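Local coordinates for 3-dehydroquinate dehydratase (Clostridium difficile, PDB 4H3D), which catalyses the cis-dehydration of 3-dehydroquinate to 3-dehydroshikimate, the third step of the chorismate pathway, through a covalent imine intermediate with the enzyme, at residues L116-L121 with I143-D148; P153-I158 with L188-N193; R161-Q166 with K197-R202; L172-V177 with P203-S208. One frame throughout, in Å; residues are numbered along the deposited sequence.

Contact 1: L116-L121 with I143-D148. With SHL (5-hydroxy-6-methyl-4-oxo-4H-pyran-2-carboxylic acid), chain I.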
loop_
_atom_site.group_PDB
_atom_site.type_symbol
_atom_site.label_atom_id
_atom_site.label_comp_id
_atom_site.label_asym_id
_atom_site.label_seq_id
_atom_site.Cartn_x
_atom_site.Cartn_y
_atom_site.Cartn_z
ATOM N N LEU B 116 10.330 -12.820 -22.629
ATOM C CA LEU B 116 11.155 -12.977 -21.427
ATOM C C LEU B 116 11.092 -14.411 -20.934
ATOM O O LEU B 116 10.126 -15.127 -21.194
ATOM C CB LEU B 116 10.661 -12.110 -20.251
ATOM C CG LEU B 116 10.233 -10.668 -20.485
ATOM C CD1 LEU B 116 8.736 -10.599 -20.814
ATOM C CD2 LEU B 116 10.513 -9.835 -19.256
ATOM N N ILE B 117 12.125 -14.815 -20.209
ATOM C CA ILE B 117 12.141 -16.096 -19.524
ATOM C C ILE B 117 12.607 -15.849 -18.105
ATOM O O ILE B 117 13.352 -14.904 -17.860
ATOM C CB ILE B 117 13.078 -17.165 -20.181
ATOM C CG1 ILE B 117 14.519 -16.641 -20.314
ATOM C CG2 ILE B 117 12.534 -17.577 -21.509
ATOM C CD1 ILE B 117 15.557 -17.746 -20.728
ATOM N N ASP B 118 12.166 -16.700 -17.184
ATOM C CA ASP B 118 12.570 -16.598 -15.777
ATOM C C ASP B 118 13.489 -17.773 -15.464
ATOM O O ASP B 118 13.091 -18.935 -15.610
ATOM C CB ASP B 118 11.325 -16.564 -14.860
ATOM C CG ASP B 118 11.666 -16.607 -13.350
ATOM O OD1 ASP B 118 12.469 -17.467 -12.943
ATOM O OD2 ASP B 118 11.059 -15.833 -12.564
ATOM N N VAL B 119 14.734 -17.467 -15.087
ATOM C CA VAL B 119 15.690 -18.497 -14.710
ATOM C C VAL B 119 16.078 -18.305 -13.227
ATOM O O VAL B 119 16.281 -17.197 -12.769
ATOM C CB VAL B 119 16.936 -18.513 -15.644
ATOM C CG1 VAL B 119 16.493 -18.604 -17.117
ATOM C CG2 VAL B 119 17.774 -17.318 -15.451
ATOM N N GLU B 120 16.183 -19.401 -12.497
ATOM C CA GLU B 120 16.455 -19.353 -11.064
ATOM C C GLU B 120 17.943 -19.261 -10.713
ATOM O O GLU B 120 18.738 -20.083 -11.169
ATOM C CB GLU B 120 15.834 -20.591 -10.417
ATOM C CG GLU B 120 14.350 -20.560 -10.450
ATOM C CD GLU B 120 13.714 -21.927 -10.282
ATOM O OE1 GLU B 120 14.456 -22.927 -10.143
ATOM O OE2 GLU B 120 12.471 -21.994 -10.304
ATOM N N LEU B 121 18.297 -18.266 -9.887
ATOM C CA LEU B 121 19.674 -18.072 -9.393
ATOM C C LEU B 121 20.283 -19.381 -8.841
ATOM O O LEU B 121 21.455 -19.691 -9.063
ATOM C CB LEU B 121 19.672 -17.030 -8.275
ATOM C CG LEU B 121 21.026 -16.656 -7.671
ATOM C CD1 LEU B 121 21.945 -16.044 -8.728
ATOM C CD2 LEU B 121 20.844 -15.713 -6.495
ATOM N N ILE B 143 14.760 -12.681 -16.624
ATOM C CA ILE B 143 14.524 -12.450 -15.219
ATOM C C ILE B 143 15.340 -13.550 -14.527
ATOM O O ILE B 143 15.226 -14.713 -14.904
ATOM C CB ILE B 143 13.022 -12.662 -14.838
ATOM C CG1 ILE B 143 12.160 -11.508 -15.332
ATOM C CG2 ILE B 143 12.859 -12.787 -13.327
ATOM C CD1 ILE B 143 10.674 -11.721 -15.081
ATOM N N ILE B 144 16.214 -13.188 -13.584
ATOM C CA ILE B 144 16.880 -14.201 -12.765
ATOM C C ILE B 144 16.172 -14.068 -11.425
ATOM O O ILE B 144 16.106 -12.989 -10.864
ATOM C CB ILE B 144 18.386 -13.997 -12.641
ATOM C CG1 ILE B 144 19.040 -14.090 -14.021
ATOM C CG2 ILE B 144 18.980 -15.027 -11.657
ATOM C CD1 ILE B 144 20.597 -13.952 -14.031
ATOM N N SER B 145 15.597 -15.149 -10.940
ATOM C CA SER B 145 14.807 -15.084 -9.727
ATOM C C SER B 145 15.351 -15.899 -8.573
ATOM O O SER B 145 16.112 -16.853 -8.757
ATOM C CB SER B 145 13.371 -15.549 -10.025
ATOM O OG SER B 145 13.338 -16.926 -10.374
ATOM N N ASN B 146 14.937 -15.506 -7.376
ATOM C CA ASN B 146 15.268 -16.219 -6.138
ATOM C C ASN B 146 14.103 -16.076 -5.168
ATOM O O ASN B 146 13.464 -15.011 -5.088
ATOM C CB ASN B 146 16.554 -15.673 -5.534
ATOM C CG ASN B 146 16.960 -16.379 -4.243
ATOM O OD1 ASN B 146 17.075 -15.737 -3.199
ATOM N ND2 ASN B 146 17.150 -17.687 -4.303
ATOM N N HIS B 147 13.824 -17.145 -4.434
ATOM C CA HIS B 147 12.724 -17.170 -3.475
ATOM C C HIS B 147 13.135 -17.712 -2.116
ATOM O O HIS B 147 14.015 -18.577 -2.015
ATOM C CB HIS B 147 11.626 -18.080 -3.993
ATOM C CG HIS B 147 11.166 -17.733 -5.367
ATOM N ND1 HIS B 147 11.875 -18.082 -6.493
ATOM C CD2 HIS B 147 10.061 -17.083 -5.801
ATOM C CE1 HIS B 147 11.237 -17.644 -7.564
ATOM N NE2 HIS B 147 10.130 -17.037 -7.169
ATOM N N ASP B 148 12.524 -17.171 -1.071
ATOM C CA ASP B 148 12.676 -17.727 0.240
ATOM C C ASP B 148 11.270 -17.779 0.788
ATOM O O ASP B 148 10.618 -16.730 0.974
ATOM C CB ASP B 148 13.609 -16.909 1.117
ATOM C CG ASP B 148 13.979 -17.633 2.409
ATOM O OD1 ASP B 148 13.116 -18.343 2.995
ATOM O OD2 ASP B 148 15.145 -17.489 2.841
HETATM O OAD SHL I . 2.861 -13.190 -7.088
HETATM C CAH SHL I . 3.448 -14.040 -6.372
HETATM O OAA SHL I . 2.931 -14.456 -5.304
HETATM C CAK SHL I . 4.738 -14.538 -6.806
HETATM O OAG SHL I . 5.286 -14.024 -8.030
HETATM C CAF SHL I . 6.437 -14.633 -8.569
HETATM C CAL SHL I . 6.869 -14.234 -9.790
HETATM C CAJ SHL I . 6.982 -15.655 -7.875
HETATM O OAC SHL I . 8.055 -16.274 -8.362
HETATM C CAI SHL I . 6.464 -16.064 -6.679
HETATM C CAE SHL I . 5.365 -15.515 -6.148
HETATM O OAB SHL I . 7.050 -17.043 -6.006
#
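Ser-145 OG donates to Asp-118 OD1 at 2.8 Å, meeting the carboxylate on its syn side, 17° out of plane. Both residues lie on neighbouring parallel strands of a TIM barrel, joined as a beta-alpha-beta unit through helix 125-137. The Asp-118 carboxylate also forms a salt bridge through OD2 to the substrate-binding Arg-86; Glu-120, on the same face, holds Arg-86 NH1 and the backbone N of Ser-87. Four backbone bonds tie the strands: Ile-143 N to Ile-117 O, Val-119 N to Ile-143 O, Ser-145 N to Val-119 O and Leu-121 N to Ser-145 O. On the face toward helix 125-137, Val-119 CG2 lies 3.8 Å from Ile-144 CG1. Leu-121, which follows strand 116-120, rests its CB 4.0 Å from Ile-144 CG2. Further along strand 141-148 comes His-147, the catalytic proton donor/acceptor, whose ND1 bonds to Glu-90. Its NE2 meets SHL OAC at 2.5 Å, a short hydrogen bond at the ring edge.

Contact 2: P153-I158 with L188-N193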
loop_
_atom_site.group_PDB
_atom_site.type_symbol
_atom_site.label_atom_id
_atom_site.label_comp_id
_atom_site.label_asym_id
_atom_site.label_seq_id
_atom_site.Cartn_x
_atom_site.Cartn_y
_atom_site.Cartn_z
ATOM N N PRO B 153 15.487 -12.497 4.320
ATOM C CA PRO B 153 16.892 -12.279 4.618
ATOM C C PRO B 153 17.132 -10.796 4.960
ATOM O O PRO B 153 16.310 -9.929 4.604
ATOM C CB PRO B 153 17.596 -12.681 3.325
ATOM C CG PRO B 153 16.624 -13.570 2.615
ATOM C CD PRO B 153 15.283 -13.020 2.957
ATOM N N LYS B 154 18.241 -10.515 5.636
ATOM C CA LYS B 154 18.580 -9.151 6.011
ATOM C C LYS B 154 18.719 -8.273 4.767
ATOM O O LYS B 154 18.975 -8.772 3.667
ATOM C CB LYS B 154 19.872 -9.125 6.833
ATOM C CG LYS B 154 19.827 -10.046 8.058
ATOM C CD LYS B 154 18.539 -9.820 8.782
ATOM C CE LYS B 154 18.355 -10.715 9.978
ATOM N NZ LYS B 154 16.979 -10.509 10.495
ATOM N N LYS B 155 18.539 -6.971 4.948
ATOM C CA LYS B 155 18.648 -6.009 3.834
ATOM C C LYS B 155 19.890 -6.257 2.957
ATOM O O LYS B 155 19.788 -6.379 1.745
ATOM C CB LYS B 155 18.677 -4.586 4.414
ATOM C CG LYS B 155 18.880 -3.471 3.395
ATOM C CD LYS B 155 18.779 -2.090 4.056
ATOM C CE LYS B 155 19.886 -1.800 5.077
ATOM N NZ LYS B 155 21.239 -1.638 4.460
ATOM N N GLU B 156 21.055 -6.354 3.592
ATOM C CA GLU B 156 22.302 -6.533 2.863
ATOM C C GLU B 156 22.346 -7.852 2.090
ATOM O O GLU B 156 22.966 -7.907 1.030
ATOM C CB GLU B 156 23.554 -6.314 3.752
ATOM C CG GLU B 156 23.431 -6.785 5.163
ATOM C CD GLU B 156 22.606 -5.819 6.035
ATOM O OE1 GLU B 156 22.988 -4.621 6.170
ATOM O OE2 GLU B 156 21.591 -6.265 6.595
ATOM N N GLU B 157 21.686 -8.898 2.610
ATOM C CA GLU B 157 21.605 -10.181 1.899
ATOM C C GLU B 157 20.749 -10.017 0.651
ATOM O O GLU B 157 21.104 -10.489 -0.416
ATOM C CB GLU B 157 20.983 -11.271 2.772
ATOM C CG GLU B 157 21.764 -11.609 4.014
ATOM C CD GLU B 157 21.066 -12.678 4.824
ATOM O OE1 GLU B 157 21.031 -13.844 4.359
ATOM O OE2 GLU B 157 20.566 -12.349 5.929
ATOM N N ILE B 158 19.608 -9.356 0.797
ATOM C CA ILE B 158 18.710 -9.118 -0.352
ATOM C C ILE B 158 19.473 -8.311 -1.431
ATOM O O ILE B 158 19.509 -8.700 -2.614
ATOM C CB ILE B 158 17.429 -8.403 0.088
ATOM C CG1 ILE B 158 16.609 -9.316 1.013
ATOM C CG2 ILE B 158 16.567 -8.018 -1.132
ATOM C CD1 ILE B 158 15.459 -8.612 1.690
ATOM N N LEU B 188 12.113 -5.721 3.324
ATOM C CA LEU B 188 12.032 -5.991 1.886
ATOM C C LEU B 188 11.899 -4.673 1.119
ATOM O O LEU B 188 12.626 -4.433 0.124
ATOM C CB LEU B 188 10.853 -6.946 1.571
ATOM C CG LEU B 188 10.627 -7.375 0.110
ATOM C CD1 LEU B 188 9.881 -6.309 -0.720
ATOM C CD2 LEU B 188 11.961 -7.793 -0.578
ATOM N N LEU B 189 11.019 -3.792 1.600
ATOM C CA LEU B 189 10.839 -2.478 0.964
ATOM C C LEU B 189 12.086 -1.595 1.093
ATOM O O LEU B 189 12.455 -0.888 0.146
ATOM C CB LEU B 189 9.601 -1.760 1.524
ATOM C CG LEU B 189 8.238 -2.391 1.183
ATOM C CD1 LEU B 189 7.107 -1.566 1.820
ATOM C CD2 LEU B 189 8.033 -2.506 -0.335
ATOM N N GLU B 190 12.737 -1.634 2.251
ATOM C CA GLU B 190 13.983 -0.875 2.476
ATOM C C GLU B 190 15.118 -1.349 1.538
ATOM O O GLU B 190 15.856 -0.531 0.956
ATOM C CB GLU B 190 14.440 -1.019 3.936
ATOM C CG GLU B 190 15.690 -0.164 4.271
ATOM C CD GLU B 190 16.279 -0.469 5.644
ATOM O OE1 GLU B 190 17.138 0.321 6.105
ATOM O OE2 GLU B 190 15.905 -1.509 6.246
ATOM N N ALA B 191 15.257 -2.664 1.421
ATOM C CA ALA B 191 16.244 -3.282 0.537
ATOM C C ALA B 191 15.954 -2.910 -0.906
ATOM O O ALA B 191 16.861 -2.559 -1.656
ATOM C CB ALA B 191 16.232 -4.800 0.714
ATOM N N THR B 192 14.677 -2.966 -1.287
ATOM C CA THR B 192 14.252 -2.602 -2.635
ATOM C C THR B 192 14.698 -1.182 -2.990
ATOM O O THR B 192 15.301 -0.954 -4.042
ATOM C CB THR B 192 12.712 -2.688 -2.780
ATOM O OG1 THR B 192 12.269 -4.035 -2.526
ATOM C CG2 THR B 192 12.260 -2.249 -4.161
ATOM N N ASN B 193 14.430 -0.238 -2.098
ATOM C CA ASN B 193 14.744 1.146 -2.398
ATOM C C ASN B 193 16.242 1.435 -2.368
ATOM O O ASN B 193 16.738 2.249 -3.159
ATOM C CB ASN B 193 13.982 2.095 -1.488
ATOM C CG ASN B 193 14.006 3.521 -2.002
ATOM O OD1 ASN B 193 14.587 4.373 -1.391
ATOM N ND2 ASN B 193 13.410 3.756 -3.174
#
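Lys-155 lays its aliphatic chain against Glu-190, the two side chains crossing at a slant with Lys-155 CD 3.4 Å from Glu-190 CD. Their charged ends do not pair: Lys-155 NZ stays 4.8 Å from Glu-190 OE1. Closer to the helix backbone, Lys-155 CG rests 3.9 Å from Ala-191 CA, and the methyl of Ala-191 receives Ile-158, whose CG2 comes to 3.7 Å from Ala-191 CB. Ile-158 CD1 reaches Leu-188 CD2 more loosely, at 4.2 Å. Here two helices of the outer layer of the TIM barrel, 155-167 and 182-199, pack against each other, with Ile-158 and Leu-188 also touching strand 172-177 beneath. The bends of Lys-155 at chi3 (65°) and chi4 (69°) place CE and NZ, and the ammonium forms a salt bridge to Glu-194. Glu-190 OE1 instead pairs with Lys-183 of the second subunit. At the start of helix 155-167, the N-cap residue Lys-154 donates its backbone N to Glu-157 OE2 at 3.0 Å.

Contact 3: R161-Q166 with K197-R202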
loop_
_atom_site.group_PDB
_atom_site.type_symbol
_atom_site.label_atom_id
_atom_site.label_comp_id
_atom_site.label_asym_id
_atom_site.label_seq_id
_atom_site.Cartn_x
_atom_site.Cartn_y
_atom_site.Cartn_z
ATOM N N ARG B 161 22.088 -10.475 -3.268
ATOM C CA ARG B 161 21.527 -11.378 -4.263
ATOM C C ARG B 161 21.118 -10.624 -5.522
ATOM O O ARG B 161 21.388 -11.067 -6.621
ATOM C CB ARG B 161 20.354 -12.155 -3.695
ATOM C CG ARG B 161 20.783 -13.079 -2.602
ATOM C CD ARG B 161 19.700 -14.011 -2.191
ATOM N NE ARG B 161 20.051 -14.632 -0.935
ATOM C CZ ARG B 161 19.240 -15.376 -0.203
ATOM N NH1 ARG B 161 18.011 -15.636 -0.614
ATOM N NH2 ARG B 161 19.671 -15.876 0.941
ATOM N N LEU B 162 20.480 -9.475 -5.348
ATOM C CA LEU B 162 20.066 -8.661 -6.502
ATOM C C LEU B 162 21.300 -8.195 -7.299
ATOM O O LEU B 162 21.282 -8.191 -8.536
ATOM C CB LEU B 162 19.211 -7.471 -6.050
ATOM C CG LEU B 162 17.843 -7.824 -5.446
ATOM C CD1 LEU B 162 17.191 -6.590 -4.783
ATOM C CD2 LEU B 162 16.925 -8.450 -6.511
ATOM N N CYS B 163 22.370 -7.802 -6.592
ATOM C CA CYS B 163 23.625 -7.428 -7.260
ATOM C C CYS B 163 24.218 -8.627 -8.025
ATOM O O CYS B 163 24.715 -8.475 -9.147
ATOM C CB CYS B 163 24.650 -6.888 -6.265
ATOM S SG CYS B 163 24.240 -5.277 -5.629
ATOM N N ARG B 164 24.152 -9.815 -7.436
ATOM C CA ARG B 164 24.679 -11.003 -8.110
ATOM C C ARG B 164 23.893 -11.275 -9.417
ATOM O O ARG B 164 24.483 -11.661 -10.467
ATOM C CB ARG B 164 24.655 -12.223 -7.183
ATOM C CG ARG B 164 25.280 -13.494 -7.782
ATOM C CD ARG B 164 26.730 -13.279 -8.227
ATOM N NE ARG B 164 27.243 -14.426 -8.967
ATOM C CZ ARG B 164 28.254 -14.380 -9.833
ATOM N NH1 ARG B 164 28.635 -15.486 -10.460
ATOM N NH2 ARG B 164 28.874 -13.231 -10.101
ATOM N N MET B 165 22.581 -11.049 -9.362
ATOM C CA MET B 165 21.720 -11.226 -10.529
ATOM C C MET B 165 22.117 -10.250 -11.634
ATOM O O MET B 165 22.122 -10.613 -12.810
ATOM C CB MET B 165 20.265 -11.054 -10.146
ATOM C CG MET B 165 19.735 -12.173 -9.255
ATOM S SD MET B 165 18.191 -11.659 -8.553
ATOM C CE MET B 165 17.655 -13.113 -7.685
ATOM N N GLN B 166 22.462 -9.021 -11.266
ATOM C CA GLN B 166 22.973 -8.070 -12.271
ATOM C C GLN B 166 24.280 -8.576 -12.869
ATOM O O GLN B 166 24.475 -8.535 -14.098
ATOM C CB GLN B 166 23.200 -6.681 -11.676
ATOM C CG GLN B 166 21.942 -5.929 -11.371
ATOM C CD GLN B 166 22.211 -4.463 -11.029
ATOM O OE1 GLN B 166 21.386 -3.599 -11.294
ATOM N NE2 GLN B 166 23.381 -4.186 -10.451
ATOM N N LYS B 197 18.041 2.892 -5.561
ATOM C CA LYS B 197 18.738 4.167 -5.480
ATOM C C LYS B 197 20.256 4.134 -5.619
ATOM O O LYS B 197 20.830 5.009 -6.264
ATOM C CB LYS B 197 18.398 4.859 -4.172
ATOM C CG LYS B 197 17.069 5.582 -4.160
ATOM C CD LYS B 197 16.963 6.386 -2.887
ATOM C CE LYS B 197 15.978 7.506 -2.999
ATOM N NZ LYS B 197 15.958 8.306 -1.717
ATOM N N ILE B 198 20.887 3.120 -5.032
ATOM C CA ILE B 198 22.343 3.054 -4.936
ATOM C C ILE B 198 23.046 2.070 -5.861
ATOM O O ILE B 198 24.038 2.439 -6.498
ATOM C CB ILE B 198 22.757 2.699 -3.480
ATOM C CG1 ILE B 198 22.130 3.693 -2.494
ATOM C CG2 ILE B 198 24.293 2.682 -3.326
ATOM C CD1 ILE B 198 22.299 3.298 -1.065
ATOM N N TYR B 199 22.533 0.833 -5.958
ATOM C CA TYR B 199 23.241 -0.233 -6.696
ATOM C C TYR B 199 22.716 -0.656 -8.056
ATOM O O TYR B 199 23.477 -1.142 -8.872
ATOM C CB TYR B 199 23.323 -1.487 -5.823
ATOM C CG TYR B 199 24.020 -1.258 -4.523
ATOM C CD1 TYR B 199 25.395 -1.082 -4.481
ATOM C CD2 TYR B 199 23.315 -1.208 -3.330
ATOM C CE1 TYR B 199 26.047 -0.866 -3.293
ATOM C CE2 TYR B 199 23.964 -0.990 -2.129
ATOM C CZ TYR B 199 25.335 -0.822 -2.120
ATOM O OH TYR B 199 26.003 -0.600 -0.941
ATOM N N ALA B 200 21.426 -0.480 -8.303
ATOM C CA ALA B 200 20.827 -0.942 -9.539
ATOM C C ALA B 200 21.151 -0.090 -10.764
ATOM O O ALA B 200 21.114 1.148 -10.713
ATOM C CB ALA B 200 19.322 -1.046 -9.372
ATOM N N ASP B 201 21.485 -0.751 -11.868
ATOM C CA ASP B 201 21.647 -0.035 -13.128
ATOM C C ASP B 201 20.626 -0.559 -14.132
ATOM O O ASP B 201 20.772 -0.368 -15.323
ATOM C CB ASP B 201 23.084 -0.069 -13.657
ATOM C CG ASP B 201 23.574 -1.460 -14.004
ATOM O OD1 ASP B 201 22.802 -2.452 -13.943
ATOM O OD2 ASP B 201 24.771 -1.552 -14.343
ATOM N N ARG B 202 19.588 -1.222 -13.608
ATOM C CA ARG B 202 18.485 -1.767 -14.412
ATOM C C ARG B 202 17.262 -1.940 -13.490
ATOM O O ARG B 202 17.385 -1.822 -12.263
ATOM C CB ARG B 202 18.889 -3.105 -15.016
ATOM C CG ARG B 202 19.059 -4.210 -13.995
ATOM C CD ARG B 202 19.997 -5.279 -14.532
ATOM N NE ARG B 202 21.383 -4.799 -14.611
ATOM C CZ ARG B 202 22.380 -5.450 -15.215
ATOM N NH1 ARG B 202 23.603 -4.936 -15.225
ATOM N NH2 ARG B 202 22.158 -6.605 -15.819
HETATM O O HOH W 1 24.547 -7.167 -17.281
#
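Cys-163 approaches Tyr-199 first, its SG 3.9 Å from Tyr-199 CB and oblique to the ring in a sulfur-aromatic contact. One turn on, Gln-166 carries the rest. Its extended side chain brings OE1 to Asp-201 N, which donates at 2.9 Å, while NE2 gives a weak bond to Tyr-199 O; the amide thus bridges the backbone of Tyr-199 and Asp-201. The aliphatic part of Gln-166 lies over one face of the Arg-202 guanidinium, CB sitting above its centre and 3.8 Å from Arg-202 CZ. Asp-201 OD1 lies in the guanidinium plane and takes both NE (2.8 Å) and NH1 of Arg-202, a side-on salt bridge to a single oxygen. Arg-202 NH2 reaches Ala-170 O and a water that bonds weakly to Gln-166 O. The contact lies in the helical layer of the TIM barrel: Met-195 of helix 182-199 packs on Cys-163 and Gln-166, while Pro-173 of strand 172-177 touches Gln-166 from the barrel wall.

Contact 4: L172-V177 with P203-S208. With SHL (5-hydroxy-6-methyl-4-oxo-4H-pyran-2-carboxylic acid), chain I.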
loop_
_atom_site.group_PDB
_atom_site.type_symbol
_atom_site.label_atom_id
_atom_site.label_comp_id
_atom_site.label_asym_id
_atom_site.label_seq_id
_atom_site.Cartn_x
_atom_site.Cartn_y
_atom_site.Cartn_z
ATOM N N LEU B 172 16.368 -8.286 -15.513
ATOM C CA LEU B 172 15.443 -7.976 -14.424
ATOM C C LEU B 172 15.618 -8.912 -13.227
ATOM O O LEU B 172 15.024 -10.001 -13.185
ATOM C CB LEU B 172 13.983 -8.092 -14.923
ATOM C CG LEU B 172 13.518 -7.136 -16.026
ATOM C CD1 LEU B 172 12.148 -7.579 -16.582
ATOM C CD2 LEU B 172 13.476 -5.684 -15.532
ATOM N N PRO B 173 16.468 -8.524 -12.269
ATOM C CA PRO B 173 16.597 -9.283 -11.035
ATOM C C PRO B 173 15.262 -9.352 -10.307
ATOM O O PRO B 173 14.546 -8.343 -10.236
ATOM C CB PRO B 173 17.571 -8.456 -10.214
ATOM C CG PRO B 173 18.359 -7.697 -11.181
ATOM C CD PRO B 173 17.432 -7.422 -12.340
ATOM N N LYS B 174 14.929 -10.522 -9.758
ATOM C CA LYS B 174 13.678 -10.693 -9.051
ATOM C C LYS B 174 13.884 -11.447 -7.761
ATOM O O LYS B 174 14.547 -12.493 -7.748
ATOM C CB LYS B 174 12.679 -11.484 -9.900
ATOM C CG LYS B 174 11.358 -11.832 -9.153
ATOM C CD LYS B 174 10.446 -12.665 -9.996
ATOM C CE LYS B 174 9.166 -12.997 -9.235
ATOM N NZ LYS B 174 8.252 -13.881 -10.025
ATOM N N ILE B 175 13.312 -10.935 -6.681
ATOM C CA ILE B 175 13.371 -11.624 -5.408
ATOM C C ILE B 175 12.044 -11.589 -4.704
ATOM O O ILE B 175 11.345 -10.570 -4.690
ATOM C CB ILE B 175 14.544 -11.141 -4.479
ATOM C CG1 ILE B 175 14.795 -12.183 -3.385
ATOM C CG2 ILE B 175 14.279 -9.768 -3.878
ATOM C CD1 ILE B 175 16.074 -11.970 -2.611
ATOM N N ALA B 176 11.659 -12.744 -4.185
ATOM C CA ALA B 176 10.412 -12.901 -3.431
ATOM C C ALA B 176 10.762 -13.551 -2.085
ATOM O O ALA B 176 11.400 -14.611 -2.048
ATOM C CB ALA B 176 9.415 -13.765 -4.206
ATOM N N VAL B 177 10.339 -12.924 -0.993
ATOM C CA VAL B 177 10.669 -13.392 0.354
ATOM C C VAL B 177 9.420 -13.485 1.226
ATOM O O VAL B 177 8.388 -12.884 0.919
ATOM C CB VAL B 177 11.715 -12.473 1.017
ATOM C CG1 VAL B 177 13.017 -12.483 0.187
ATOM C CG2 VAL B 177 11.180 -11.037 1.175
ATOM N N PRO B 203 16.087 -2.224 -14.073
ATOM C CA PRO B 203 14.922 -2.364 -13.206
ATOM C C PRO B 203 14.983 -3.664 -12.424
ATOM O O PRO B 203 15.596 -4.639 -12.884
ATOM C CB PRO B 203 13.736 -2.360 -14.183
ATOM C CG PRO B 203 14.336 -1.981 -15.544
ATOM C CD PRO B 203 15.745 -2.450 -15.481
ATOM N N ILE B 204 14.374 -3.650 -11.242
ATOM C CA ILE B 204 14.324 -4.793 -10.363
ATOM C C ILE B 204 12.886 -5.088 -9.998
ATOM O O ILE B 204 12.000 -4.217 -10.121
ATOM C CB ILE B 204 15.154 -4.585 -9.076
ATOM C CG1 ILE B 204 14.549 -3.473 -8.207
ATOM C CG2 ILE B 204 16.641 -4.255 -9.444
ATOM C CD1 ILE B 204 15.268 -3.236 -6.905
ATOM N N ILE B 205 12.664 -6.331 -9.575
ATOM C CA ILE B 205 11.364 -6.846 -9.191
ATOM C C ILE B 205 11.485 -7.444 -7.798
ATOM O O ILE B 205 12.309 -8.333 -7.573
ATOM C CB ILE B 205 10.931 -7.998 -10.136
ATOM C CG1 ILE B 205 10.936 -7.545 -11.594
ATOM C CG2 ILE B 205 9.561 -8.566 -9.718
ATOM C CD1 ILE B 205 10.927 -8.752 -12.611
ATOM N N THR B 206 10.666 -6.978 -6.858
ATOM C CA THR B 206 10.698 -7.515 -5.499
ATOM C C THR B 206 9.326 -7.638 -4.932
ATOM O O THR B 206 8.404 -6.867 -5.315
ATOM C CB THR B 206 11.471 -6.606 -4.516
ATOM O OG1 THR B 206 10.727 -5.389 -4.290
ATOM C CG2 THR B 206 12.882 -6.284 -5.067
ATOM N N MET B 207 9.153 -8.598 -4.027
ATOM C CA MET B 207 7.892 -8.761 -3.317
ATOM C C MET B 207 8.076 -9.470 -1.994
ATOM O O MET B 207 9.024 -10.239 -1.798
ATOM C CB MET B 207 6.859 -9.528 -4.143
ATOM C CG MET B 207 7.114 -11.002 -4.242
ATOM S SD MET B 207 5.877 -11.827 -5.258
ATOM C CE MET B 207 6.129 -11.007 -6.836
ATOM N N SER B 208 7.157 -9.163 -1.090
ATOM C CA SER B 208 7.056 -9.770 0.210
ATOM C C SER B 208 5.741 -10.515 0.074
ATOM O O SER B 208 4.707 -9.921 -0.229
ATOM C CB SER B 208 6.960 -8.706 1.318
ATOM O OG SER B 208 6.899 -9.323 2.577
HETATM O OAD SHL I . 2.861 -13.190 -7.088
HETATM C CAH SHL I . 3.448 -14.040 -6.372
HETATM O OAA SHL I . 2.931 -14.456 -5.304
HETATM C CAK SHL I . 4.738 -14.538 -6.806
HETATM O OAG SHL I . 5.286 -14.024 -8.030
HETATM C CAF SHL I . 6.437 -14.633 -8.569
HETATM C CAL SHL I . 6.869 -14.234 -9.790
HETATM C CAJ SHL I . 6.982 -15.655 -7.875
HETATM O OAC SHL I . 8.055 -16.274 -8.362
HETATM C CAI SHL I . 6.464 -16.064 -6.679
HETATM C CAE SHL I . 5.365 -15.515 -6.148
HETATM O OAB SHL I . 7.050 -17.043 -6.006
#
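Ile-205 packs against two residues of the neighbouring strand: its CD1 lies 3.9 Å from Leu-172 CB, and its CG2 lies 3.8 Å from Lys-174 CG. Leu-172 CD2 in turn touches Pro-203 CB, and on the same face as Lys-174 and Ile-205 the methyl of Ala-176 meets Met-207 CG at 3.6 Å. On the other face, Ile-175 CG2 and Thr-206 CG2 come together at a slant; Thr-206 OG1 is hydrogen-bonded to Thr-192 OG1 of helix 182-199. The strands run parallel, their axes 5° apart, joined by Ile-205 N to Pro-173 O, Ile-175 N to Ile-205 O, Met-207 N to Ile-175 O and Val-177 N to Met-207 O. Pro-203 O, buried here, has no polar partner in the model. In one of two modelled conformations, Met-207 SD lies 3.3 Å from SHL CAK. Lys-174 has chi2 to chi4 all close to 180°, so its chain runs straight out and carries NZ to a covalent bond of 1.4 Å with SHL CAL. The same nitrogen forms the Schiff base with substrate, and a Schiff-base lysine on a TIM-barrel strand is the class I aldolase arrangement found in type I dehydroquinase.

Overall arrangement
Contacts 1 and 4 lie within the strand wall of the barrel, their centres about 9 Å apart, and strands 141-148 and 172-177 join them directly: Ile-144 O lies 2.9 Å from Lys-174 N. They supply the two catalytic residues around SHL, His-147 from contact 1 and Lys-174 from contact 4. Contacts 2 and 3, with centres about 11 Å apart, are successive meetings of helices 155-167 and 182-199 outside that wall. Contact 2 reaches contact 4 through Thr-192 OG1, 2.7 Å from Thr-206 OG1; contact 3 reaches contact 1 through Arg-161 NH1, 2.8 Å from Asn-146 OD1. Met-165 touches strands 141-148 and 172-177, its CE 3.5 Å from Asn-146 CB and 3.2 Å from Lys-174 O.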